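Local coordinates for uncharacterized protein SP1917 (Streptococcus pneumoniae, PDB 3C9P) that is of unknown function but belongs to the DUF2200 family of bacterial proteins and folds into a compact, mostly helical single chain, at residues Met4-Tyr9 with Asp90-Ile96; Leu8-Phe13 with Asp56-Phe62; Gln36-Trp40 with Ser112-Leu116. One frame throughout, in Å; residues are numbered along the deposited sequence.

Interaction 1 of 3, residues Met4-Tyr9 with Asp90-Ile96; sequences MSQKLY and DPLMQEI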
loop_
_atom_site.group_PDB
_atom_site.type_symbol
_atom_site.label_atom_id
_atom_site.label_comp_id
_atom_site.label_asym_id
_atom_site.label_seq_id
_atom_site.Cartn_x
_atom_site.Cartn_y
_atom_site.Cartn_z
HETATM N N MSE A 4 -4.893 -13.459 -2.722
HETATM C CA MSE A 4 -4.559 -13.323 -4.144
HETATM C C MSE A 4 -5.748 -13.034 -5.046
HETATM O O MSE A 4 -5.560 -12.692 -6.214
HETATM C CB MSE A 4 -3.949 -14.634 -4.624
HETATM C CG MSE A 4 -2.938 -15.185 -3.661
HETATM SE SE MSE A 4 -1.352 -14.098 -3.909
HETATM C CE MSE A 4 -0.605 -15.335 -5.259
ATOM N N SER A 5 -6.955 -13.233 -4.517
ATOM C CA SER A 5 -8.163 -13.135 -5.315
ATOM C C SER A 5 -8.967 -11.894 -4.946
ATOM O O SER A 5 -8.590 -11.133 -4.039
ATOM C CB SER A 5 -9.006 -14.429 -5.188
ATOM O OG SER A 5 -9.803 -14.432 -4.007
ATOM N N GLN A 6 -10.086 -11.713 -5.647
ATOM C CA GLN A 6 -10.996 -10.590 -5.428
ATOM C C GLN A 6 -11.743 -10.689 -4.089
ATOM O O GLN A 6 -12.349 -9.717 -3.652
ATOM C CB GLN A 6 -11.974 -10.473 -6.600
ATOM C CG GLN A 6 -11.234 -10.218 -7.937
ATOM C CD GLN A 6 -12.143 -9.757 -9.074
ATOM O OE1 GLN A 6 -13.330 -10.028 -9.077
ATOM N NE2 GLN A 6 -11.566 -9.065 -10.051
ATOM N N LYS A 7 -11.685 -11.851 -3.441
ATOM C CA LYS A 7 -12.148 -11.979 -2.050
ATOM C C LYS A 7 -11.492 -10.914 -1.152
ATOM O O LYS A 7 -12.123 -10.403 -0.227
ATOM C CB LYS A 7 -11.908 -13.407 -1.496
ATOM C CG LYS A 7 -12.815 -14.446 -2.192
ATOM C CD LYS A 7 -12.633 -15.905 -1.755
ATOM C CE LYS A 7 -13.428 -16.806 -2.741
ATOM N NZ LYS A 7 -13.238 -18.291 -2.572
ATOM N N LEU A 8 -10.246 -10.563 -1.446
ATOM C CA LEU A 8 -9.567 -9.479 -0.724
ATOM C C LEU A 8 -10.343 -8.146 -0.726
ATOM O O LEU A 8 -10.348 -7.415 0.269
ATOM C CB LEU A 8 -8.173 -9.247 -1.322
ATOM C CG LEU A 8 -7.291 -8.186 -0.680
ATOM C CD1 LEU A 8 -7.007 -8.463 0.823
ATOM C CD2 LEU A 8 -5.991 -8.124 -1.456
ATOM N N TYR A 9 -10.965 -7.820 -1.848
ATOM C CA TYR A 9 -11.622 -6.521 -1.992
ATOM C C TYR A 9 -12.716 -6.312 -0.950
ATOM O O TYR A 9 -13.028 -5.179 -0.611
ATOM C CB TYR A 9 -12.236 -6.382 -3.375
ATOM C CG TYR A 9 -11.288 -6.513 -4.548
ATOM C CD1 TYR A 9 -9.887 -6.462 -4.379
ATOM C CD2 TYR A 9 -11.799 -6.654 -5.844
ATOM C CE1 TYR A 9 -9.040 -6.579 -5.448
ATOM C CE2 TYR A 9 -10.950 -6.758 -6.937
ATOM C CZ TYR A 9 -9.571 -6.733 -6.720
ATOM O OH TYR A 9 -8.735 -6.828 -7.797
ATOM N N ASP A 90 -5.997 -6.898 -13.474
ATOM C CA ASP A 90 -7.000 -6.250 -12.654
ATOM C C ASP A 90 -6.381 -4.975 -12.061
ATOM O O ASP A 90 -5.432 -5.066 -11.261
ATOM C CB ASP A 90 -7.388 -7.224 -11.543
ATOM C CG ASP A 90 -8.534 -6.727 -10.691
ATOM O OD1 ASP A 90 -8.775 -5.501 -10.647
ATOM O OD2 ASP A 90 -9.180 -7.590 -10.045
ATOM N N PRO A 91 -6.905 -3.792 -12.453
ATOM C CA PRO A 91 -6.316 -2.527 -12.045
ATOM C C PRO A 91 -6.397 -2.265 -10.555
ATOM O O PRO A 91 -5.526 -1.584 -9.998
ATOM C CB PRO A 91 -7.140 -1.467 -12.813
ATOM C CG PRO A 91 -8.370 -2.164 -13.245
ATOM C CD PRO A 91 -8.051 -3.612 -13.360
ATOM N N LEU A 92 -7.439 -2.783 -9.911
ATOM C CA LEU A 92 -7.576 -2.594 -8.470
ATOM C C LEU A 92 -6.532 -3.434 -7.746
ATOM O O LEU A 92 -5.840 -2.924 -6.872
ATOM C CB LEU A 92 -8.985 -2.934 -7.978
ATOM C CG LEU A 92 -9.245 -2.758 -6.469
ATOM C CD1 LEU A 92 -8.990 -1.319 -6.019
ATOM C CD2 LEU A 92 -10.701 -3.150 -6.152
HETATM N N MSE A 93 -6.423 -4.716 -8.104
HETATM C CA MSE A 93 -5.391 -5.568 -7.523
HETATM C C MSE A 93 -3.984 -4.968 -7.783
HETATM O O MSE A 93 -3.077 -5.102 -6.962
HETATM C CB MSE A 93 -5.475 -6.983 -8.084
HETATM C CG MSE A 93 -4.564 -8.023 -7.375
HETATM SE SE MSE A 93 -4.962 -8.154 -5.436
HETATM C CE MSE A 93 -6.495 -9.354 -5.547
ATOM N N GLN A 94 -3.792 -4.344 -8.942
ATOM C CA GLN A 94 -2.477 -3.805 -9.260
ATOM C C GLN A 94 -2.059 -2.698 -8.275
ATOM O O GLN A 94 -0.917 -2.700 -7.827
ATOM C CB GLN A 94 -2.395 -3.384 -10.732
ATOM C CG GLN A 94 -1.027 -2.973 -11.188
ATOM C CD GLN A 94 -0.991 -2.603 -12.669
ATOM O OE1 GLN A 94 -1.696 -1.697 -13.117
ATOM N NE2 GLN A 94 -0.159 -3.293 -13.425
ATOM N N GLU A 95 -2.977 -1.794 -7.911
ATOM C CA GLU A 95 -2.701 -0.731 -6.916
ATOM C C GLU A 95 -2.454 -1.334 -5.534
ATOM O O GLU A 95 -1.584 -0.879 -4.793
ATOM C CB GLU A 95 -3.855 0.292 -6.833
ATOM C CG GLU A 95 -4.243 0.981 -8.176
ATOM C CD GLU A 95 -3.089 1.727 -8.863
ATOM O OE1 GLU A 95 -1.946 1.691 -8.369
ATOM O OE2 GLU A 95 -3.342 2.366 -9.911
ATOM N N ILE A 96 -3.233 -2.359 -5.195
ATOM C CA ILE A 96 -3.098 -3.052 -3.911
ATOM C C ILE A 96 -1.700 -3.670 -3.815
ATOM O O ILE A 96 -1.034 -3.565 -2.779
ATOM C CB ILE A 96 -4.198 -4.127 -3.743
ATOM C CG1 ILE A 96 -5.541 -3.438 -3.417
ATOM C CG2 ILE A 96 -3.804 -5.213 -2.697
ATOM C CD1 ILE A 96 -6.818 -4.379 -3.394
#
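One oxygen, Asp90 OD2, is where two side chains of the N-terminal segment meet the start of a helix. Gln6 NE2 donates to Asp90 OD2 over 2.8 Å, arriving from above the carboxylate plane with a moderately bent angle of 149° at the hydrogen. Tyr9 OH donates to the same Asp90 OD2 at 2.4 Å, shorter than a normal hydrogen bond, so the exact length is doubtful; the oxygen lies at the ring edge, near the ring plane, and the carboxylate stands almost perpendicular to the ring (89°). Asp90 CG lies opposite the backbone N (chi1 -174°), which points the carboxylate at segment 4-9 while OD1 turns back to accept from Leu92 N at 3.1 Å. This is the N-cap bond of the helix, so a single carboxylate both caps the helix and receives the incoming segment.

Below the hydroxyl, the Tyr9 ring is sandwiched. Leu92 CD2 sits almost exactly over the ring centre, 3.5 Å from the Tyr9 centroid in a CH-pi contact, and the CA of Gln6 lies over the opposite face. Ile96 CD1 comes in obliquely to Tyr9 CE1 at 3.7 Å. Met93, a selenomethionine, bends at chi2 and chi3 and thereby brings its methyl CE tightly against Ser5 O, 3.1 Å away, with the Met4 carbonyl also close. Leu8 and Ile96 meet tip to tip, Leu8 CD2 to Ile96 CG2 at 3.8 Å, beside the selenium of Met93.

In the fold, the contact fastens the loop ahead of helix 13-26 onto the first turns of helix 91-107. Helix 59-64 completes the cluster: its Arg64 touches Tyr9 and Leu92, and its Phe63 packs on Leu92 and Ile96.

Interaction 2 of 3, residues Leu8-Phe13 with Asp56-Phe62; sequences LYNMKF and DVTYGDF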
loop_
_atom_site.group_PDB
_atom_site.type_symbol
_atom_site.label_atom_id
_atom_site.label_comp_id
_atom_site.label_asym_id
_atom_site.label_seq_id
_atom_site.Cartn_x
_atom_site.Cartn_y
_atom_site.Cartn_z
ATOM N N LEU A 8 -10.246 -10.563 -1.446
ATOM C CA LEU A 8 -9.567 -9.479 -0.724
ATOM C C LEU A 8 -10.343 -8.146 -0.726
ATOM O O LEU A 8 -10.348 -7.415 0.269
ATOM C CB LEU A 8 -8.173 -9.247 -1.322
ATOM C CG LEU A 8 -7.291 -8.186 -0.680
ATOM C CD1 LEU A 8 -7.007 -8.463 0.823
ATOM C CD2 LEU A 8 -5.991 -8.124 -1.456
ATOM N N TYR A 9 -10.965 -7.820 -1.848
ATOM C CA TYR A 9 -11.622 -6.521 -1.992
ATOM C C TYR A 9 -12.716 -6.312 -0.950
ATOM O O TYR A 9 -13.028 -5.179 -0.611
ATOM C CB TYR A 9 -12.236 -6.382 -3.375
ATOM C CG TYR A 9 -11.288 -6.513 -4.548
ATOM C CD1 TYR A 9 -9.887 -6.462 -4.379
ATOM C CD2 TYR A 9 -11.799 -6.654 -5.844
ATOM C CE1 TYR A 9 -9.040 -6.579 -5.448
ATOM C CE2 TYR A 9 -10.950 -6.758 -6.937
ATOM C CZ TYR A 9 -9.571 -6.733 -6.720
ATOM O OH TYR A 9 -8.735 -6.828 -7.797
ATOM N N ASN A 10 -13.313 -7.401 -0.466
ATOM C CA ASN A 10 -14.440 -7.301 0.434
ATOM C C ASN A 10 -14.063 -7.517 1.883
ATOM O O ASN A 10 -14.932 -7.452 2.750
ATOM C CB ASN A 10 -15.547 -8.263 0.005
ATOM C CG ASN A 10 -15.983 -8.013 -1.426
ATOM O OD1 ASN A 10 -16.156 -6.858 -1.834
ATOM N ND2 ASN A 10 -16.105 -9.090 -2.216
HETATM N N MSE A 11 -12.784 -7.789 2.146
HETATM C CA MSE A 11 -12.287 -7.839 3.534
HETATM C C MSE A 11 -12.219 -6.429 4.095
HETATM O O MSE A 11 -11.977 -5.487 3.362
HETATM C CB MSE A 11 -10.938 -8.536 3.603
HETATM C CG MSE A 11 -11.061 -9.990 3.103
HETATM SE SE MSE A 11 -9.334 -10.875 3.290
HETATM C CE MSE A 11 -9.621 -12.370 2.021
ATOM N N LYS A 12 -12.485 -6.285 5.394
ATOM C CA LYS A 12 -12.512 -4.950 6.002
ATOM C C LYS A 12 -11.165 -4.240 5.933
ATOM O O LYS A 12 -10.132 -4.824 6.264
ATOM C CB LYS A 12 -13.031 -5.020 7.440
ATOM C CG LYS A 12 -14.465 -5.560 7.547
ATOM C CD LYS A 12 -15.473 -4.678 6.854
ATOM C CE LYS A 12 -16.950 -5.192 7.036
ATOM N NZ LYS A 12 -17.156 -6.155 8.151
ATOM N N PHE A 13 -11.185 -2.972 5.504
ATOM C CA PHE A 13 -9.965 -2.170 5.453
ATOM C C PHE A 13 -9.151 -2.242 6.745
ATOM O O PHE A 13 -7.940 -2.465 6.715
ATOM C CB PHE A 13 -10.270 -0.690 5.140
ATOM C CG PHE A 13 -9.078 0.195 5.310
ATOM C CD1 PHE A 13 -8.061 0.206 4.349
ATOM C CD2 PHE A 13 -8.924 0.962 6.473
ATOM C CE1 PHE A 13 -6.923 1.008 4.525
ATOM C CE2 PHE A 13 -7.793 1.730 6.662
ATOM C CZ PHE A 13 -6.782 1.760 5.685
ATOM N N ASP A 56 -16.292 0.964 8.548
ATOM C CA ASP A 56 -16.395 -0.441 8.130
ATOM C C ASP A 56 -16.140 -0.626 6.639
ATOM O O ASP A 56 -16.420 -1.687 6.056
ATOM C CB ASP A 56 -17.704 -1.076 8.594
ATOM C CG ASP A 56 -17.671 -1.452 10.060
ATOM O OD1 ASP A 56 -16.830 -2.317 10.458
ATOM O OD2 ASP A 56 -18.492 -0.885 10.810
ATOM N N VAL A 57 -15.510 0.378 6.036
ATOM C CA VAL A 57 -15.128 0.350 4.620
ATOM C C VAL A 57 -14.296 -0.906 4.303
ATOM O O VAL A 57 -13.521 -1.366 5.142
ATOM C CB VAL A 57 -14.345 1.649 4.247
ATOM C CG1 VAL A 57 -13.042 1.735 5.002
ATOM C CG2 VAL A 57 -14.105 1.788 2.723
ATOM N N THR A 58 -14.482 -1.463 3.109
ATOM C CA THR A 58 -13.694 -2.614 2.680
ATOM C C THR A 58 -12.360 -2.161 2.143
ATOM O O THR A 58 -12.183 -0.987 1.748
ATOM C CB THR A 58 -14.385 -3.451 1.590
ATOM O OG1 THR A 58 -14.493 -2.681 0.384
ATOM C CG2 THR A 58 -15.790 -3.946 2.074
ATOM N N TYR A 59 -11.415 -3.088 2.142
ATOM C CA TYR A 59 -10.095 -2.822 1.570
ATOM C C TYR A 59 -10.222 -2.392 0.114
ATOM O O TYR A 59 -9.563 -1.431 -0.324
ATOM C CB TYR A 59 -9.199 -4.075 1.701
ATOM C CG TYR A 59 -7.707 -3.776 1.662
ATOM C CD1 TYR A 59 -7.112 -2.929 2.608
ATOM C CD2 TYR A 59 -6.892 -4.362 0.685
ATOM C CE1 TYR A 59 -5.721 -2.674 2.592
ATOM C CE2 TYR A 59 -5.524 -4.089 0.633
ATOM C CZ TYR A 59 -4.949 -3.257 1.585
ATOM O OH TYR A 59 -3.610 -2.996 1.525
ATOM N N GLY A 60 -11.097 -3.068 -0.633
ATOM C CA GLY A 60 -11.294 -2.716 -2.041
ATOM C C GLY A 60 -11.834 -1.294 -2.176
ATOM O O GLY A 60 -11.382 -0.514 -3.026
ATOM N N ASP A 61 -12.811 -0.961 -1.347
ATOM C CA ASP A 61 -13.436 0.358 -1.437
ATOM C C ASP A 61 -12.489 1.506 -1.028
ATOM O O ASP A 61 -12.605 2.619 -1.558
ATOM C CB ASP A 61 -14.720 0.382 -0.641
ATOM C CG ASP A 61 -15.909 -0.201 -1.419
ATOM O OD1 ASP A 61 -15.805 -0.474 -2.650
ATOM O OD2 ASP A 61 -16.965 -0.374 -0.786
ATOM N N PHE A 62 -11.563 1.229 -0.111
ATOM C CA PHE A 62 -10.462 2.166 0.210
ATOM C C PHE A 62 -9.639 2.537 -1.040
ATOM O O PHE A 62 -9.441 3.723 -1.346
ATOM C CB PHE A 62 -9.560 1.570 1.300
ATOM C CG PHE A 62 -8.392 2.440 1.671
ATOM C CD1 PHE A 62 -8.535 3.466 2.597
ATOM C CD2 PHE A 62 -7.159 2.233 1.090
ATOM C CE1 PHE A 62 -7.435 4.270 2.956
ATOM C CE2 PHE A 62 -6.048 3.043 1.438
ATOM C CZ PHE A 62 -6.205 4.050 2.377
HETATM O O HOH W 1 -15.608 -4.152 -1.552
#
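The amide of Tyr59 donates to Met11 O at 2.7 Å in an almost straight bond, 175° at the hydrogen. Its counterpart runs the other way: Phe13 N donates to Val57 O over 2.9 Å, using a lone pair in the carbonyl plane. Between the two bonds Lys12 and Thr58 face each other as a single antiparallel bridge, a non-hydrogen-bonded pair. Both are N-cap residues, so each helix offers its first amide to the carbonyl that precedes the cap of the other, a neat example of how amides at helix starts, which lack partners within their own helix, can be satisfied.

A third bond, Gly60 N to Tyr9 O at 2.9 Å, brings the backbones close beside Gly60, which has no side chain to intervene. Thr58 OG1 stands between its own backbone N and carbonyl carbon (chi1 66°), from where it accepts the capping bond from Asp61 N at 3.0 Å and donates to a water that in turn donates to Tyr9 O and Asn10 OD1, linking cap and loop. Lys12 lays its bent chain along the Asp56 carbonyl.

Farther in, Phe13 and Phe62 form an offset stack, centroids 4.2 Å apart and planes at 22°. Phe13 CE1 lies over the centre of the Phe62 ring, whereas Phe62 CD1 falls toward the rim of Phe13. Val57 CG1 packs on Phe13 CB at 3.7 Å, and Tyr59 is wedged obliquely between Phe13 CD1, 3.7 Å from Tyr59 CD1, and Leu8 CG, 4.1 Å from Tyr59 CD2.

The bridge joins the start of helix 13-26 to the start of helix 59-64. Val49 and Cys52 of helix 46-52 pack on both stacked phenylalanines, and Tyr59 reaches Val16 and Leu20 of helix 13-26 as well as Leu99 of helix 91-107.

Interaction 3 of 3, residues Gln36-Trp40 with Ser112-Leu116; sequences QVTSW and SQQVL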
loop_
_atom_site.group_PDB
_atom_site.type_symbol
_atom_site.label_atom_id
_atom_site.label_comp_id
_atom_site.label_asym_id
_atom_site.label_seq_id
_atom_site.Cartn_x
_atom_site.Cartn_y
_atom_site.Cartn_z
ATOM N N GLN A 36 2.705 6.840 5.815
ATOM C CA GLN A 36 3.396 7.752 4.894
ATOM C C GLN A 36 3.427 7.201 3.456
ATOM O O GLN A 36 3.102 7.910 2.511
ATOM C CB GLN A 36 4.806 8.097 5.428
ATOM C CG GLN A 36 4.768 9.083 6.651
ATOM C CD GLN A 36 6.070 9.179 7.457
ATOM O OE1 GLN A 36 7.016 8.398 7.269
ATOM N NE2 GLN A 36 6.110 10.138 8.388
ATOM N N VAL A 37 3.813 5.937 3.282
ATOM C CA VAL A 37 3.850 5.373 1.902
ATOM C C VAL A 37 2.431 5.144 1.336
ATOM O O VAL A 37 2.218 5.272 0.135
ATOM C CB VAL A 37 4.739 4.070 1.735
ATOM C CG1 VAL A 37 6.213 4.312 2.241
ATOM C CG2 VAL A 37 4.101 2.855 2.438
ATOM N N THR A 38 1.462 4.836 2.200
ATOM C CA THR A 38 0.082 4.660 1.756
ATOM C C THR A 38 -0.461 6.015 1.265
ATOM O O THR A 38 -1.079 6.094 0.199
ATOM C CB THR A 38 -0.806 4.102 2.885
ATOM O OG1 THR A 38 -0.262 2.849 3.330
ATOM C CG2 THR A 38 -2.252 3.899 2.396
ATOM N N SER A 39 -0.261 7.050 2.066
ATOM C CA SER A 39 -0.642 8.422 1.699
ATOM C C SER A 39 -0.002 8.871 0.362
ATOM O O SER A 39 -0.670 9.410 -0.517
ATOM C CB SER A 39 -0.210 9.373 2.811
ATOM O OG SER A 39 -0.520 10.723 2.461
ATOM N N TRP A 40 1.295 8.626 0.220
ATOM C CA TRP A 40 2.011 8.952 -1.013
ATOM C C TRP A 40 1.384 8.278 -2.235
ATOM O O TRP A 40 1.090 8.929 -3.236
ATOM C CB TRP A 40 3.487 8.556 -0.872
ATOM C CG TRP A 40 4.274 8.814 -2.120
ATOM C CD1 TRP A 40 4.773 10.000 -2.560
ATOM C CD2 TRP A 40 4.641 7.843 -3.081
ATOM N NE1 TRP A 40 5.441 9.825 -3.742
ATOM C CE2 TRP A 40 5.383 8.501 -4.078
ATOM C CE3 TRP A 40 4.455 6.457 -3.171
ATOM C CZ2 TRP A 40 5.904 7.838 -5.175
ATOM C CZ3 TRP A 40 4.962 5.795 -4.278
ATOM C CH2 TRP A 40 5.704 6.483 -5.247
ATOM N N SER A 112 10.468 5.446 5.214
ATOM C CA SER A 112 9.524 5.903 4.208
ATOM C C SER A 112 10.179 6.907 3.275
ATOM O O SER A 112 9.893 6.911 2.075
ATOM C CB SER A 112 8.242 6.456 4.844
ATOM O OG SER A 112 8.527 7.556 5.672
ATOM N N GLN A 113 11.067 7.755 3.809
ATOM C CA GLN A 113 11.848 8.694 2.988
ATOM C C GLN A 113 12.649 7.941 1.908
ATOM O O GLN A 113 12.652 8.312 0.719
ATOM C CB GLN A 113 12.779 9.546 3.873
ATOM C CG GLN A 113 13.583 10.616 3.122
ATOM C CD GLN A 113 14.646 11.293 3.993
ATOM O OE1 GLN A 113 14.622 11.198 5.225
ATOM N NE2 GLN A 113 15.593 11.965 3.352
ATOM N N GLN A 114 13.320 6.864 2.307
ATOM C CA GLN A 114 14.084 6.044 1.325
ATOM C C GLN A 114 13.202 5.381 0.256
ATOM O O GLN A 114 13.575 5.271 -0.920
ATOM C CB GLN A 114 14.891 4.974 2.046
ATOM C CG GLN A 114 16.123 5.562 2.765
ATOM C CD GLN A 114 16.804 4.561 3.662
ATOM O OE1 GLN A 114 16.147 3.749 4.318
ATOM N NE2 GLN A 114 18.141 4.606 3.698
ATOM N N VAL A 115 12.026 4.924 0.675
ATOM C CA VAL A 115 11.068 4.347 -0.253
ATOM C C VAL A 115 10.566 5.367 -1.284
ATOM O O VAL A 115 10.556 5.074 -2.488
ATOM C CB VAL A 115 9.911 3.656 0.506
ATOM C CG1 VAL A 115 8.834 3.193 -0.466
ATOM C CG2 VAL A 115 10.466 2.480 1.267
ATOM N N LEU A 116 10.146 6.544 -0.826
ATOM C CA LEU A 116 9.739 7.610 -1.727
ATOM C C LEU A 116 10.896 8.015 -2.640
ATOM O O LEU A 116 10.707 8.222 -3.839
ATOM C CB LEU A 116 9.229 8.835 -0.940
ATOM C CG LEU A 116 7.713 8.957 -0.672
ATOM C CD1 LEU A 116 7.132 7.735 0.001
ATOM C CD2 LEU A 116 7.378 10.265 0.142
#
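Leu116 lies over one face of the Trp40 indole, where the two side chains lie alongside and point opposite ways. Leu116 CG is 3.7 Å from the centroid of the five-membered ring and 14° off its normal, a CH-pi contact, while Leu116 CD1 continues toward the base of the ring at Trp40 CG and CB. Trp40 has CG anti to its own amide nitrogen (chi1 178°), which sends the indole out to meet the neighbouring helix; its NE1 is hydrogen-bonded to Glu120, just beyond helix 112-119. Val37 fills the middle, crossing Val115 at about a right angle with Val37 CG1 and Val115 CG1 3.9 Å apart. At the other end Gln36 is extended beyond CG, and Ser112 OG donates to Gln36 OE1 at 2.4 Å, a doubtful length, since it is too short and Gln36 is modelled in two conformers.

Contacts thus recur three and four residues apart on each helix, at Gln36, Val37 and Trp40 against Ser112, Val115 and Leu116. Such spacing is characteristic of helix-helix packing; here the axes of segments 36-40 and 112-116 approach to 10.1 Å and run in roughly the same direction, 31° apart, joining helix 31-42 to the C-terminal helix 112-119.

How the interactions relate
From the N terminus, the segment 4-13 enters two contacts in succession. Interaction 1 closes the longer loop, out to the start of helix 91-107; interaction 2, which shares Leu8 and Tyr9 with it, closes a shorter one at helix 59-64 and falls within that longer span. The two also touch directly, Ile96 packing on Tyr59. Interaction 3 starts between the segments of both and ends after them, so it crosses each, and it lies on the opposite side of the chain's centre. Phe62 against Thr38 joins it to interaction 2. Together the contacts tie the N-terminal loop, helices 31-42, 59-64 and 91-107, and the last helix into one body.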